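Local atomic coordinates of phosphotriesterase family protein (Listeria monocytogenes serotype 4b str. H7858, PDB entry 3PNZ), a protein that probably hydrolyses phosphorylated sugar lactones, as a zinc-dependent lactonase of the amidohydrolase fold. Residues 28-36 and 98-106. Residues are numbered along the deposited sequence; the frame is centred on the assembly and turned at random.
Sequences VPAYWQERD and SFLWDGKIK
Y31 lies against the 3-10 turn 98-102 with its ring between two partners. On one face F99 arrives edge-on, a T-shaped pair with centroids 5.1 Å apart and planes at 70°; over the opposite face lies the guanidinium of R35. The phenol ring gets there because CG stands anti to the backbone N (chi1 177°), which also brings Y31 CD1 within 3.2 Å of F99 O. W32 completes the aromatic cluster, its CZ2 3.6 Å from F99 CE1, while L100 CD2 packs against Y31 CB at 3.8 Å.

E34 OE2 takes the backbone N of K104 on its syn lone pair, 2.8 Å and nearly straight at 174°. R35 NH2 forms a salt bridge to D102 OD2 at 3.1 Å, in the guanidinium plane but from above the carboxylate. A second R35 nitrogen, NH1, bonds back to Y31 O, helping to hold the guanidinium over the ring. One water joins E34 OE1, R35 NH1 and D102 OD2, and probably eases the closeness of the two acids; another links Y31 N to L100 O.

The contact joins short helix 30-33, after strand 19-23, to the loop after strand 88-92, on the C-terminal side of the TIM barrel, toward its periphery. Its L100 side chain, about 8 Å from a zinc ion, flanks the binuclear metal site. Y71 touches both P29 and L100, and W101 packs on helices 119-124 and 164-180.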
# COMPACT_ATOMS: atom_id res chain seq x y z
N VAL A 28 -0.17 14.18 5.51
CA VAL A 28 -1.06 15.34 5.53
C VAL A 28 -1.52 15.63 4.10
O VAL A 28 -1.07 16.57 3.47
CB VAL A 28 -0.36 16.57 6.13
CG1 VAL A 28 -1.36 17.72 6.35
CG2 VAL A 28 0.32 16.21 7.44
N PRO A 29 -2.43 14.78 3.58
CA PRO A 29 -2.92 14.87 2.20
C PRO A 29 -3.44 16.27 1.88
O PRO A 29 -4.32 16.75 2.59
CB PRO A 29 -4.10 13.88 2.18
CG PRO A 29 -3.89 12.98 3.33
CD PRO A 29 -3.03 13.68 4.34
N ALA A 30 -2.91 16.91 0.84
CA ALA A 30 -3.30 18.28 0.52
C ALA A 30 -4.80 18.39 0.30
O ALA A 30 -5.46 19.27 0.84
CB ALA A 30 -2.55 18.77 -0.70
N TYR A 31 -5.33 17.48 -0.52
CA TYR A 31 -6.75 17.50 -0.86
C TYR A 31 -7.63 17.54 0.40
O TYR A 31 -8.60 18.29 0.45
CB TYR A 31 -7.09 16.29 -1.73
CG TYR A 31 -8.56 16.19 -2.05
CD1 TYR A 31 -9.07 16.75 -3.21
CD2 TYR A 31 -9.43 15.55 -1.19
CE1 TYR A 31 -10.42 16.67 -3.51
CE2 TYR A 31 -10.78 15.47 -1.47
CZ TYR A 31 -11.26 16.03 -2.63
OH TYR A 31 -12.61 15.94 -2.92
N TRP A 32 -7.27 16.75 1.41
CA TRP A 32 -8.07 16.69 2.63
C TRP A 32 -7.79 17.86 3.57
O TRP A 32 -8.71 18.41 4.18
CB TRP A 32 -7.87 15.35 3.34
CG TRP A 32 -8.45 14.20 2.58
CD1 TRP A 32 -7.80 13.08 2.14
CD2 TRP A 32 -9.82 14.06 2.16
NE1 TRP A 32 -8.68 12.25 1.47
CE2 TRP A 32 -9.92 12.83 1.48
CE3 TRP A 32 -10.96 14.85 2.31
CZ2 TRP A 32 -11.12 12.38 0.94
CZ3 TRP A 32 -12.16 14.40 1.77
CH2 TRP A 32 -12.23 13.18 1.09
N GLN A 33 -6.52 18.25 3.68
CA GLN A 33 -6.13 19.40 4.48
C GLN A 33 -6.87 20.65 4.02
O GLN A 33 -7.35 21.44 4.84
CB GLN A 33 -4.62 19.62 4.37
CG GLN A 33 -4.08 20.70 5.30
CD GLN A 33 -2.63 21.02 5.01
OE1 GLN A 33 -2.21 21.08 3.85
NE2 GLN A 33 -1.85 21.25 6.06
N GLU A 34 -6.96 20.83 2.71
CA GLU A 34 -7.63 22.00 2.15
C GLU A 34 -9.12 21.99 2.45
O GLU A 34 -9.77 23.03 2.40
CB GLU A 34 -7.37 22.09 0.65
CG GLU A 34 -5.91 22.42 0.32
CD GLU A 34 -5.56 22.22 -1.15
OE1 GLU A 34 -6.46 22.38 -2.00
OE2 GLU A 34 -4.39 21.90 -1.44
N ARG A 35 -9.67 20.81 2.76
CA ARG A 35 -11.10 20.68 3.03
C ARG A 35 -11.40 20.51 4.51
O ARG A 35 -12.52 20.16 4.89
CB ARG A 35 -11.69 19.52 2.23
CG ARG A 35 -11.90 19.87 0.78
CD ARG A 35 -12.12 18.65 -0.09
NE ARG A 35 -12.27 19.06 -1.48
CZ ARG A 35 -11.29 19.54 -2.23
NH1 ARG A 35 -10.07 19.67 -1.71
NH2 ARG A 35 -11.52 19.90 -3.48
N ASP A 36 -10.39 20.76 5.33
CA ASP A 36 -10.53 20.68 6.78
C ASP A 36 -10.97 19.31 7.27
O ASP A 36 -11.52 19.19 8.36
CB ASP A 36 -11.50 21.75 7.28
CG ASP A 36 -10.98 23.16 7.05
OD1 ASP A 36 -9.84 23.45 7.49
OD2 ASP A 36 -11.70 23.97 6.44
N SER A 98 -6.78 9.83 -8.45
CA SER A 98 -6.89 11.10 -9.17
C SER A 98 -7.71 12.20 -8.49
O SER A 98 -7.48 13.38 -8.76
CB SER A 98 -7.39 10.90 -10.60
OG SER A 98 -8.75 10.51 -10.61
N PHE A 99 -8.66 11.85 -7.63
CA PHE A 99 -9.43 12.89 -6.96
C PHE A 99 -8.55 13.75 -6.05
O PHE A 99 -8.83 14.93 -5.84
CB PHE A 99 -10.70 12.35 -6.26
CG PHE A 99 -10.47 11.77 -4.88
CD1 PHE A 99 -10.19 12.59 -3.79
CD2 PHE A 99 -10.60 10.40 -4.66
CE1 PHE A 99 -10.01 12.05 -2.52
CE2 PHE A 99 -10.42 9.86 -3.39
CZ PHE A 99 -10.12 10.68 -2.32
N LEU A 100 -7.46 13.17 -5.55
CA LEU A 100 -6.51 13.91 -4.73
C LEU A 100 -5.76 14.99 -5.51
O LEU A 100 -5.16 15.88 -4.92
CB LEU A 100 -5.46 12.96 -4.15
CG LEU A 100 -5.96 11.89 -3.18
CD1 LEU A 100 -4.83 10.91 -2.91
CD2 LEU A 100 -6.46 12.56 -1.90
N TRP A 101 -5.78 14.89 -6.83
CA TRP A 101 -4.91 15.72 -7.66
C TRP A 101 -5.34 17.18 -7.71
O TRP A 101 -4.62 18.02 -8.27
CB TRP A 101 -4.76 15.13 -9.06
CG TRP A 101 -4.13 13.76 -9.01
CD1 TRP A 101 -3.54 13.17 -7.93
CD2 TRP A 101 -4.04 12.83 -10.09
NE1 TRP A 101 -3.09 11.92 -8.26
CE2 TRP A 101 -3.38 11.68 -9.58
CE3 TRP A 101 -4.45 12.83 -11.42
CZ2 TRP A 101 -3.13 10.56 -10.37
CZ3 TRP A 101 -4.19 11.71 -12.20
CH2 TRP A 101 -3.53 10.60 -11.67
N ASP A 102 -6.49 17.49 -7.13
CA ASP A 102 -6.94 18.87 -7.03
C ASP A 102 -6.08 19.61 -6.01
O ASP A 102 -5.99 20.84 -6.03
CB ASP A 102 -8.41 18.93 -6.63
CG ASP A 102 -8.93 20.35 -6.50
OD1 ASP A 102 -9.07 21.03 -7.54
OD2 ASP A 102 -9.21 20.79 -5.36
N GLY A 103 -5.46 18.85 -5.11
CA GLY A 103 -4.63 19.41 -4.06
C GLY A 103 -3.46 20.24 -4.57
O GLY A 103 -2.93 19.98 -5.65
N LYS A 104 -3.08 21.24 -3.80
CA LYS A 104 -1.95 22.09 -4.15
C LYS A 104 -0.59 21.42 -3.93
O LYS A 104 -0.39 20.69 -2.95
CB LYS A 104 -2.01 23.41 -3.39
CG LYS A 104 -3.10 24.34 -3.88
CD LYS A 104 -3.14 25.63 -3.08
CE LYS A 104 -4.19 26.58 -3.62
NZ LYS A 104 -4.23 27.85 -2.84
N ILE A 105 0.33 21.67 -4.84
CA ILE A 105 1.68 21.16 -4.72
C ILE A 105 2.45 21.97 -3.69
O ILE A 105 2.50 23.20 -3.76
CB ILE A 105 2.40 21.21 -6.08
CG1 ILE A 105 1.76 20.20 -7.03
CG2 ILE A 105 3.90 20.95 -5.91
CD1 ILE A 105 2.26 20.29 -8.45
N LYS A 106 3.02 21.27 -2.70
CA LYS A 106 3.75 21.94 -1.64
C LYS A 106 5.06 22.52 -2.17
O LYS A 106 5.57 22.07 -3.20
CB LYS A 106 4.00 21.00 -0.46
CG LYS A 106 4.77 19.73 -0.81
CD LYS A 106 4.85 18.80 0.38
CE LYS A 106 5.67 17.56 0.09
NZ LYS A 106 5.69 16.63 1.27
O HOH W 1 -3.81 15.94 -2.35
O HOH W 2 -7.80 20.43 -3.14
O HOH W 3 -6.13 23.22 -4.63